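Local coordinates for ureidoglycolate hydrolase (Arabidopsis thaliana, PDB 4PXE), which hydrolyses (S)-ureidoglycolate to glyoxylate, releasing ammonium and carbon dioxide in the breakdown of purines, as a manganese-dependent homodimer, at residues 84-94 / 127-138; 100-108 / 205-213. One frame throughout, in Å; residues are numbered along the deposited sequence.

Contact 1: 84-94 / 127-138; sequences LPAVATGSHID and RSLEIILFTSEE. With MN (manganese (II) ion), chain C; MN (manganese (II) ion), chain D; GLV (glyoxylic acid), chain E.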
loop_
_atom_site.group_PDB
_atom_site.type_symbol
_atom_site.label_atom_id
_atom_site.label_comp_id
_atom_site.label_asym_id
_atom_site.label_seq_id
_atom_site.Cartn_x
_atom_site.Cartn_y
_atom_site.Cartn_z
ATOM N N LEU A 84 12.592 25.389 -42.145
ATOM C CA LEU A 84 13.563 24.336 -41.870
ATOM C C LEU A 84 13.163 23.595 -40.605
ATOM O O LEU A 84 12.575 24.190 -39.703
ATOM C CB LEU A 84 14.961 24.921 -41.686
ATOM C CG LEU A 84 15.605 25.577 -42.910
ATOM C CD1 LEU A 84 16.943 26.171 -42.518
ATOM C CD2 LEU A 84 15.773 24.559 -44.025
ATOM N N PRO A 85 13.466 22.290 -40.544
ATOM C CA PRO A 85 13.300 21.561 -39.281
ATOM C C PRO A 85 14.017 22.302 -38.150
ATOM O O PRO A 85 15.176 22.700 -38.306
ATOM C CB PRO A 85 13.975 20.220 -39.568
ATOM C CG PRO A 85 13.785 20.031 -41.061
ATOM C CD PRO A 85 13.902 21.409 -41.645
ATOM N N ALA A 86 13.317 22.495 -37.034
ATOM C CA ALA A 86 13.824 23.301 -35.924
ATOM C C ALA A 86 14.807 22.526 -35.060
ATOM O O ALA A 86 14.902 21.307 -35.146
ATOM C CB ALA A 86 12.670 23.796 -35.071
ATOM N N VAL A 87 15.558 23.255 -34.240
ATOM C CA VAL A 87 16.368 22.631 -33.195
ATOM C C VAL A 87 15.533 22.608 -31.928
ATOM O O VAL A 87 15.075 23.653 -31.466
ATOM C CB VAL A 87 17.664 23.416 -32.931
ATOM C CG1 VAL A 87 18.580 22.637 -31.992
ATOM C CG2 VAL A 87 18.372 23.724 -34.251
ATOM N N ALA A 88 15.326 21.409 -31.380
ATOM C CA ALA A 88 14.455 21.231 -30.223
ATOM C C ALA A 88 15.244 20.922 -28.957
ATOM O O ALA A 88 16.325 20.340 -29.011
ATOM C CB ALA A 88 13.428 20.122 -30.489
ATOM N N THR A 89 14.685 21.317 -27.820
ATOM C CA THR A 89 15.273 20.963 -26.535
ATOM C C THR A 89 14.168 20.887 -25.506
ATOM O O THR A 89 13.168 21.588 -25.618
ATOM C CB THR A 89 16.341 21.987 -26.076
ATOM O OG1 THR A 89 16.979 21.524 -24.871
ATOM C CG2 THR A 89 15.713 23.362 -25.820
ATOM N N GLY A 90 14.333 20.047 -24.491
ATOM C CA GLY A 90 13.335 20.019 -23.444
ATOM C C GLY A 90 13.469 18.849 -22.502
ATOM O O GLY A 90 14.398 18.054 -22.612
ATOM N N SER A 91 12.526 18.758 -21.576
ATOM C CA SER A 91 12.551 17.742 -20.529
ATOM C C SER A 91 11.172 17.689 -19.872
ATOM O O SER A 91 10.182 18.165 -20.444
ATOM C CB SER A 91 13.653 18.066 -19.504
ATOM O OG SER A 91 14.026 16.927 -18.736
ATOM N N HIS A 92 11.109 17.119 -18.672
ATOM C CA HIS A 92 9.827 16.908 -17.991
ATOM C C HIS A 92 9.786 17.669 -16.668
ATOM O O HIS A 92 10.831 18.071 -16.136
ATOM C CB HIS A 92 9.637 15.418 -17.704
ATOM C CG HIS A 92 10.669 14.861 -16.776
ATOM N ND1 HIS A 92 10.427 14.647 -15.434
ATOM C CD2 HIS A 92 11.958 14.510 -16.990
ATOM C CE1 HIS A 92 11.525 14.187 -14.863
ATOM N NE2 HIS A 92 12.465 14.089 -15.785
ATOM N N ILE A 93 8.593 17.871 -16.122
ATOM C CA ILE A 93 8.487 18.440 -14.781
ATOM C C ILE A 93 7.723 17.553 -13.805
ATOM O O ILE A 93 7.576 17.913 -12.635
ATOM C CB ILE A 93 7.866 19.855 -14.784
ATOM C CG1 ILE A 93 6.427 19.814 -15.310
ATOM C CG2 ILE A 93 8.743 20.830 -15.577
ATOM C CD1 ILE A 93 5.800 21.197 -15.460
ATOM N N ASP A 94 7.237 16.402 -14.256
ATOM C CA ASP A 94 6.643 15.499 -13.272
ATOM C C ASP A 94 7.723 14.934 -12.341
ATOM O O ASP A 94 8.905 14.897 -12.699
ATOM C CB ASP A 94 5.698 14.432 -13.882
ATOM C CG ASP A 94 6.361 13.516 -14.914
ATOM O OD1 ASP A 94 7.345 13.896 -15.582
ATOM O OD2 ASP A 94 5.825 12.399 -15.094
ATOM N N ARG A 127 17.588 28.393 -38.197
ATOM C CA ARG A 127 16.560 27.438 -37.802
ATOM C C ARG A 127 15.895 27.902 -36.521
ATOM O O ARG A 127 16.564 28.423 -35.624
ATOM C CB ARG A 127 17.172 26.064 -37.539
ATOM C CG ARG A 127 17.761 25.434 -38.757
ATOM C CD ARG A 127 18.268 24.057 -38.440
ATOM N NE ARG A 127 18.712 23.403 -39.660
ATOM C CZ ARG A 127 19.899 23.612 -40.194
ATOM N NH1 ARG A 127 20.720 24.459 -39.595
ATOM N NH2 ARG A 127 20.257 22.992 -41.315
ATOM N N SER A 128 14.585 27.699 -36.427
ATOM C CA SER A 128 13.852 28.028 -35.215
ATOM C C SER A 128 14.371 27.187 -34.067
ATOM O O SER A 128 14.936 26.111 -34.279
ATOM C CB SER A 128 12.360 27.759 -35.398
ATOM O OG SER A 128 11.842 28.576 -36.440
ATOM N N LEU A 129 14.187 27.697 -32.857
ATOM C CA LEU A 129 14.446 26.913 -31.659
ATOM C C LEU A 129 13.118 26.607 -30.994
ATOM O O LEU A 129 12.247 27.472 -30.913
ATOM C CB LEU A 129 15.362 27.686 -30.706
ATOM C CG LEU A 129 16.686 28.195 -31.281
ATOM C CD1 LEU A 129 17.463 28.918 -30.195
ATOM C CD2 LEU A 129 17.506 27.056 -31.872
ATOM N N GLU A 130 12.953 25.378 -30.506
ATOM C CA GLU A 130 11.697 25.021 -29.855
ATOM C C GLU A 130 11.920 24.245 -28.565
ATOM O O GLU A 130 12.630 23.236 -28.557
ATOM C CB GLU A 130 10.784 24.248 -30.812
ATOM C CG GLU A 130 9.364 24.060 -30.290
ATOM C CD GLU A 130 8.377 23.673 -31.388
ATOM O OE1 GLU A 130 8.667 22.734 -32.155
ATOM O OE2 GLU A 130 7.314 24.323 -31.483
ATOM N N ILE A 131 11.312 24.736 -27.489
ATOM C CA ILE A 131 11.377 24.093 -26.190
ATOM C C ILE A 131 10.181 23.172 -26.031
ATOM O O ILE A 131 9.040 23.565 -26.292
ATOM C CB ILE A 131 11.350 25.122 -25.055
ATOM C CG1 ILE A 131 12.509 26.104 -25.200
ATOM C CG2 ILE A 131 11.405 24.410 -23.697
ATOM C CD1 ILE A 131 12.553 27.125 -24.097
ATOM N N ILE A 132 10.440 21.946 -25.592
ATOM C CA ILE A 132 9.383 20.977 -25.355
ATOM C C ILE A 132 9.287 20.661 -23.871
ATOM O O ILE A 132 10.268 20.239 -23.249
ATOM C CB ILE A 132 9.626 19.655 -26.114
ATOM C CG1 ILE A 132 9.808 19.904 -27.615
ATOM C CG2 ILE A 132 8.472 18.697 -25.874
ATOM C CD1 ILE A 132 10.207 18.670 -28.388
ATOM N N LEU A 133 8.113 20.885 -23.300
ATOM C CA LEU A 133 7.793 20.336 -21.991
ATOM C C LEU A 133 7.024 19.058 -22.249
ATOM O O LEU A 133 5.860 19.099 -22.645
ATOM C CB LEU A 133 6.965 21.323 -21.166
ATOM C CG LEU A 133 6.304 20.765 -19.900
ATOM C CD1 LEU A 133 7.314 20.037 -19.007
ATOM C CD2 LEU A 133 5.615 21.883 -19.123
ATOM N N PHE A 134 7.678 17.916 -22.070
ATOM C CA PHE A 134 7.002 16.641 -22.285
ATOM C C PHE A 134 5.900 16.469 -21.245
ATOM O O PHE A 134 6.051 16.886 -20.096
ATOM C CB PHE A 134 8.016 15.503 -22.254
ATOM C CG PHE A 134 9.015 15.581 -23.375
ATOM C CD1 PHE A 134 8.723 15.035 -24.615
ATOM C CD2 PHE A 134 10.226 16.234 -23.207
ATOM C CE1 PHE A 134 9.626 15.125 -25.662
ATOM C CE2 PHE A 134 11.141 16.321 -24.254
ATOM C CZ PHE A 134 10.842 15.766 -25.479
ATOM N N THR A 135 4.771 15.901 -21.653
ATOM C CA THR A 135 3.602 15.904 -20.792
ATOM C C THR A 135 3.818 15.118 -19.492
ATOM O O THR A 135 3.256 15.452 -18.454
ATOM C CB THR A 135 2.335 15.418 -21.545
ATOM O OG1 THR A 135 1.170 15.865 -20.843
ATOM C CG2 THR A 135 2.316 13.897 -21.713
ATOM N N SER A 136 4.651 14.084 -19.569
ATOM C CA SER A 136 5.031 13.280 -18.414
ATOM C C SER A 136 6.142 12.359 -18.861
ATOM O O SER A 136 6.090 11.828 -19.975
ATOM C CB SER A 136 3.843 12.448 -17.921
ATOM O OG SER A 136 4.283 11.369 -17.114
ATOM N N GLU A 137 7.142 12.157 -18.006
ATOM C CA GLU A 137 8.212 11.218 -18.304
ATOM C C GLU A 137 8.243 10.078 -17.288
ATOM O O GLU A 137 8.733 8.985 -17.582
ATOM C CB GLU A 137 9.561 11.952 -18.344
ATOM C CG GLU A 137 10.744 11.088 -18.748
ATOM C CD GLU A 137 11.467 10.458 -17.579
ATOM O OE1 GLU A 137 11.184 10.803 -16.405
ATOM O OE2 GLU A 137 12.328 9.589 -17.845
ATOM N N GLU A 138 7.745 10.336 -16.081
ATOM C CA GLU A 138 7.789 9.328 -15.019
ATOM C C GLU A 138 6.621 8.343 -15.122
ATOM O O GLU A 138 5.530 8.724 -15.543
ATOM C CB GLU A 138 7.824 9.996 -13.645
ATOM C CG GLU A 138 9.011 10.935 -13.466
ATOM C CD GLU A 138 10.293 10.224 -13.153
ATOM O OE1 GLU A 138 10.407 8.989 -13.317
ATOM O OE2 GLU A 138 11.211 10.944 -12.709
HETATM MN MN MN C . 14.468 12.984 -15.545
HETATM MN MN MN D . 13.349 10.651 -12.787
HETATM C C1 GLV E . 13.291 7.990 -14.973
HETATM O O1 GLV E . 13.801 8.798 -15.977
HETATM C C2 GLV E . 14.151 6.823 -14.634
HETATM O O2 GLV E . 15.249 6.665 -15.259
HETATM O O3 GLV E . 13.782 6.013 -13.733
HETATM O O HOH W 1 13.404 26.585 -38.791
HETATM O O HOH W 2 6.318 16.792 -17.343
HETATM O O HOH W 3 13.199 11.313 -14.819
HETATM O O HOH W 4 14.517 12.473 -17.714
HETATM O O HOH W 5 15.964 11.008 -15.556
HETATM O O HOH W 6 15.021 10.012 -13.163
#
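Asp-94 turns its carboxylate into the segment Ser-136 to Glu-138 and is held there by three donors. Its OD1 takes the N-H of Glu-137 on the syn side at 3.0 Å, an almost straight bond (171°). OD2 accepts from Ser-136 OG at 2.7 Å and from Glu-138 N, the two donors arriving from opposite faces of the carboxylate plane. With an alanine here, the N-H groups of Glu-137 and Glu-138 would probably lose their acceptor, and the loop that presents both glutamates would be less firmly fixed. His-92, its CG placed between backbone N and carbonyl carbon (chi1 63°), lies against Glu-137: CB of the glutamate touches CG of the ring at 3.5 Å, while OE1 sits over one ring face toward the rim. The NE2 of His-92 binds one manganese at 2.3 Å, and OE2 of Glu-138 the other at 2.2 Å, while OE1 of Glu-138 is hydrogen-bonded to Asn-294 of the second subunit. Ile-93 crosses Leu-133 at about a right angle, whereas CD2 of Leu-129 lies alongside CB of Val-87, both side chains packed against helix 410-429. Strands 86-91 and 129-133 run parallel, their backbone hydrogen bonds alternating from Val-87 N to Ser-128 O as far as Phe-134 N to Ser-91 O. Metal ligands at or just beyond the C-terminal ends of parallel strands are characteristic of the M20 catalytic domain, here forming the dinuclear manganese site.

Contact 2: 100-108 / 205-213; sequences GKYDGVVGV and LELHIEQGP. With MN (manganese (II) ion), chain C; MN (manganese (II) ion), chain D.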
loop_
_atom_site.group_PDB
_atom_site.type_symbol
_atom_site.label_atom_id
_atom_site.label_comp_id
_atom_site.label_asym_id
_atom_site.label_seq_id
_atom_site.Cartn_x
_atom_site.Cartn_y
_atom_site.Cartn_z
ATOM N N GLY A 100 13.163 14.781 -5.716
ATOM C CA GLY A 100 13.852 16.060 -5.620
ATOM C C GLY A 100 13.272 17.132 -6.529
ATOM O O GLY A 100 12.247 16.913 -7.179
ATOM N N LYS A 101 13.958 18.276 -6.589
ATOM C CA LYS A 101 13.486 19.472 -7.287
ATOM C C LYS A 101 14.180 19.711 -8.635
ATOM O O LYS A 101 13.843 20.658 -9.343
ATOM C CB LYS A 101 13.733 20.730 -6.431
ATOM C CG LYS A 101 13.284 20.654 -4.977
ATOM C CD LYS A 101 13.471 22.005 -4.258
ATOM C CE LYS A 101 14.915 22.482 -4.207
ATOM N NZ LYS A 101 15.054 23.668 -3.276
ATOM N N TYR A 102 15.151 18.869 -8.979
ATOM C CA TYR A 102 16.049 19.139 -10.115
ATOM C C TYR A 102 15.861 18.193 -11.303
ATOM O O TYR A 102 16.049 18.593 -12.458
ATOM C CB TYR A 102 17.521 19.134 -9.646
ATOM C CG TYR A 102 17.817 20.190 -8.606
ATOM C CD1 TYR A 102 18.267 21.455 -8.981
ATOM C CD2 TYR A 102 17.636 19.924 -7.251
ATOM C CE1 TYR A 102 18.517 22.431 -8.031
ATOM C CE2 TYR A 102 17.888 20.891 -6.297
ATOM C CZ TYR A 102 18.331 22.141 -6.698
ATOM O OH TYR A 102 18.580 23.118 -5.749
ATOM N N ASP A 103 15.477 16.954 -11.012
ATOM C CA ASP A 103 15.221 15.963 -12.054
ATOM C C ASP A 103 14.172 16.490 -13.030
ATOM O O ASP A 103 13.081 16.881 -12.624
ATOM C CB ASP A 103 14.754 14.675 -11.376
ATOM C CG ASP A 103 14.430 13.589 -12.346
ATOM O OD1 ASP A 103 14.889 13.627 -13.493
ATOM O OD2 ASP A 103 13.708 12.663 -11.947
ATOM N N GLY A 104 14.523 16.546 -14.314
ATOM C CA GLY A 104 13.626 17.076 -15.338
ATOM C C GLY A 104 13.520 18.596 -15.374
ATOM O O GLY A 104 13.679 19.238 -16.427
ATOM N N VAL A 105 13.242 19.168 -14.204
ATOM C CA VAL A 105 12.981 20.600 -14.100
ATOM C C VAL A 105 14.138 21.446 -14.638
ATOM O O VAL A 105 13.907 22.436 -15.332
ATOM C CB VAL A 105 12.642 21.007 -12.651
ATOM C CG1 VAL A 105 12.422 22.501 -12.558
ATOM C CG2 VAL A 105 11.393 20.273 -12.173
ATOM N N VAL A 106 15.375 21.043 -14.359
ATOM C CA VAL A 106 16.524 21.798 -14.877
ATOM C C VAL A 106 16.505 21.927 -16.401
ATOM O O VAL A 106 16.797 23.002 -16.935
ATOM C CB VAL A 106 17.868 21.196 -14.414
ATOM C CG1 VAL A 106 19.043 21.847 -15.152
ATOM C CG2 VAL A 106 18.021 21.336 -12.888
ATOM N N GLY A 107 16.121 20.863 -17.104
ATOM C CA GLY A 107 16.083 20.916 -18.558
ATOM C C GLY A 107 14.890 21.649 -19.147
ATOM O O GLY A 107 14.875 21.932 -20.350
ATOM N N VAL A 108 13.896 21.965 -18.321
ATOM C CA VAL A 108 12.756 22.764 -18.775
ATOM C C VAL A 108 12.985 24.247 -18.447
ATOM O O VAL A 108 13.031 25.103 -19.350
ATOM C CB VAL A 108 11.424 22.279 -18.160
ATOM C CG1 VAL A 108 10.277 23.204 -18.578
ATOM C CG2 VAL A 108 11.121 20.845 -18.580
ATOM N N LEU A 205 18.036 18.193 -28.095
ATOM C CA LEU A 205 18.994 18.229 -26.987
ATOM C C LEU A 205 18.264 18.223 -25.659
ATOM O O LEU A 205 17.265 18.914 -25.512
ATOM C CB LEU A 205 19.802 19.528 -27.039
ATOM C CG LEU A 205 20.316 19.996 -28.391
ATOM C CD1 LEU A 205 21.046 21.319 -28.206
ATOM C CD2 LEU A 205 21.231 18.953 -28.996
ATOM N N GLU A 206 18.773 17.483 -24.679
ATOM C CA GLU A 206 18.211 17.542 -23.330
ATOM C C GLU A 206 19.286 17.842 -22.296
ATOM O O GLU A 206 20.280 17.124 -22.195
ATOM C CB GLU A 206 17.517 16.221 -22.985
ATOM C CG GLU A 206 16.826 16.223 -21.613
ATOM C CD GLU A 206 15.875 15.054 -21.400
ATOM O OE1 GLU A 206 15.841 14.110 -22.230
ATOM O OE2 GLU A 206 15.144 15.085 -20.388
ATOM N N LEU A 207 19.088 18.918 -21.541
ATOM C CA LEU A 207 19.944 19.253 -20.401
ATOM C C LEU A 207 19.379 18.534 -19.172
ATOM O O LEU A 207 18.170 18.586 -18.945
ATOM C CB LEU A 207 19.918 20.767 -20.193
ATOM C CG LEU A 207 20.543 21.308 -18.900
ATOM C CD1 LEU A 207 22.039 21.003 -18.813
ATOM C CD2 LEU A 207 20.277 22.797 -18.781
ATOM N N HIS A 208 20.222 17.860 -18.391
ATOM C CA HIS A 208 19.720 17.060 -17.266
ATOM C C HIS A 208 20.804 16.890 -16.208
ATOM O O HIS A 208 21.996 16.811 -16.530
ATOM C CB HIS A 208 19.233 15.675 -17.760
ATOM C CG HIS A 208 18.214 15.024 -16.863
ATOM N ND1 HIS A 208 18.528 14.480 -15.635
ATOM C CD2 HIS A 208 16.880 14.838 -17.022
ATOM C CE1 HIS A 208 17.436 13.991 -15.073
ATOM N NE2 HIS A 208 16.422 14.196 -15.895
ATOM N N ILE A 209 20.408 16.836 -14.938
ATOM C CA ILE A 209 21.380 16.459 -13.912
ATOM C C ILE A 209 21.901 15.048 -14.183
ATOM O O ILE A 209 21.175 14.187 -14.698
ATOM C CB ILE A 209 20.814 16.580 -12.487
ATOM C CG1 ILE A 209 19.621 15.632 -12.280
ATOM C CG2 ILE A 209 20.412 18.020 -12.203
ATOM C CD1 ILE A 209 19.205 15.467 -10.797
ATOM N N GLU A 210 23.160 14.803 -13.840
ATOM C CA GLU A 210 23.765 13.510 -14.136
ATOM C C GLU A 210 23.032 12.325 -13.497
ATOM O O GLU A 210 22.952 11.251 -14.099
ATOM C CB GLU A 210 25.222 13.486 -13.659
ATOM C CG GLU A 210 25.915 12.153 -13.943
ATOM C CD GLU A 210 27.235 11.993 -13.227
ATOM O OE1 GLU A 210 27.896 13.023 -12.975
ATOM O OE2 GLU A 210 27.620 10.838 -12.925
ATOM N N GLN A 211 22.519 12.512 -12.276
ATOM C CA GLN A 211 21.959 11.409 -11.482
ATOM C C GLN A 211 23.015 10.341 -11.210
ATOM O O GLN A 211 22.710 9.146 -11.092
ATOM C CB GLN A 211 20.697 10.830 -12.138
ATOM C CG GLN A 211 19.676 11.910 -12.426
ATOM C CD GLN A 211 18.415 11.391 -13.072
ATOM O OE1 GLN A 211 18.413 11.021 -14.247
ATOM N NE2 GLN A 211 17.314 11.414 -12.329
ATOM N N GLY A 212 24.262 10.791 -11.091
ATOM C CA GLY A 212 25.379 9.950 -10.691
ATOM C C GLY A 212 26.460 10.873 -10.157
ATOM O O GLY A 212 26.334 12.096 -10.257
ATOM N N PRO A 213 27.522 10.301 -9.585
ATOM C CA PRO A 213 28.540 11.091 -8.890
ATOM C C PRO A 213 29.784 11.358 -9.736
ATOM O O PRO A 213 30.715 11.958 -9.212
ATOM C CB PRO A 213 28.918 10.175 -7.730
ATOM C CG PRO A 213 28.846 8.807 -8.355
ATOM C CD PRO A 213 27.659 8.858 -9.307
HETATM MN MN MN C . 14.468 12.984 -15.545
HETATM MN MN MN D . 13.349 10.651 -12.787
HETATM O O HOH W 7 17.533 17.437 -14.638
HETATM O O HOH W 8 16.298 17.962 -17.082
HETATM O O HOH W 9 16.805 20.777 -22.051
HETATM O O HOH W 5 15.964 11.008 -15.556
HETATM O O HOH W 6 15.021 10.012 -13.163
HETATM O O HOH W 4 14.517 12.473 -17.714
HETATM O O HOH W 3 13.199 11.313 -14.819
#
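Metal coordination joins Asp-103 to His-208: OD1 of the aspartate and NE2 of the histidine bind the same manganese, at 2.2 and 2.3 Å, which brings these two atoms within 2.9 Å of each other without a hydrogen bond. Asp-103 CG lies anti to the backbone N (chi1 179°), and the carboxylate extends to the second manganese through OD2, its plane turned 63° from the imidazole. This bridging aspartate is a hallmark of the dinuclear centre of M20 enzymes; His-92 completes the protein ligands of the first ion. Hydrogen bonding helps, with the metal bond at NE2, to fix the rotation of the His-208 ring, since ND1 donates to Ile-209 O at 2.8 Å, nearly straight and within the ring plane. NE2 of Gln-211 is hydrogen-bonded to Ser-401. Apolar packing joins the helix to the strand, where CG1 of Val-106 meets CD2 of Leu-207 at 3.9 Å and its CG2 branch touches CG2 of Ile-209, the latter side chains crossing at about a right angle. Helix 105-120 comes close to strand 201-209 at Gly-107, whose CA lies 3.2 Å from Leu-207 O, where a CB would clash. Waters also bridge the two backbones, one linking Gly-107 N to Leu-207 O, another Gly-107 O to Leu-207 N, a third Tyr-102 O to Ile-209 N.

Contacts 1 and 2 lie with their centres 14 Å apart and meet both through the sheet and at the metals. Strand 86-91 of contact 1 neighbours strand 201-209 of contact 2, and two side chains tie them together: Thr-89 OG1 lies 2.7 Å from Leu-205 O, and Ser-91 OG 2.7 Å from Glu-206 OE2, both probable hydrogen bonds. Nearer the active site, NE2 of His-92 packs 3.2 Å from CA of Gly-104. Each manganese draws ligands from both contacts, with His-402 completing the second ion's protein ligands, and a shared water spans the two ions, 2.2 Å from the manganese bound by His-92 and 2.1 Å from the one bound by Glu-138. That water also donates to O1 of the bound glyoxylate.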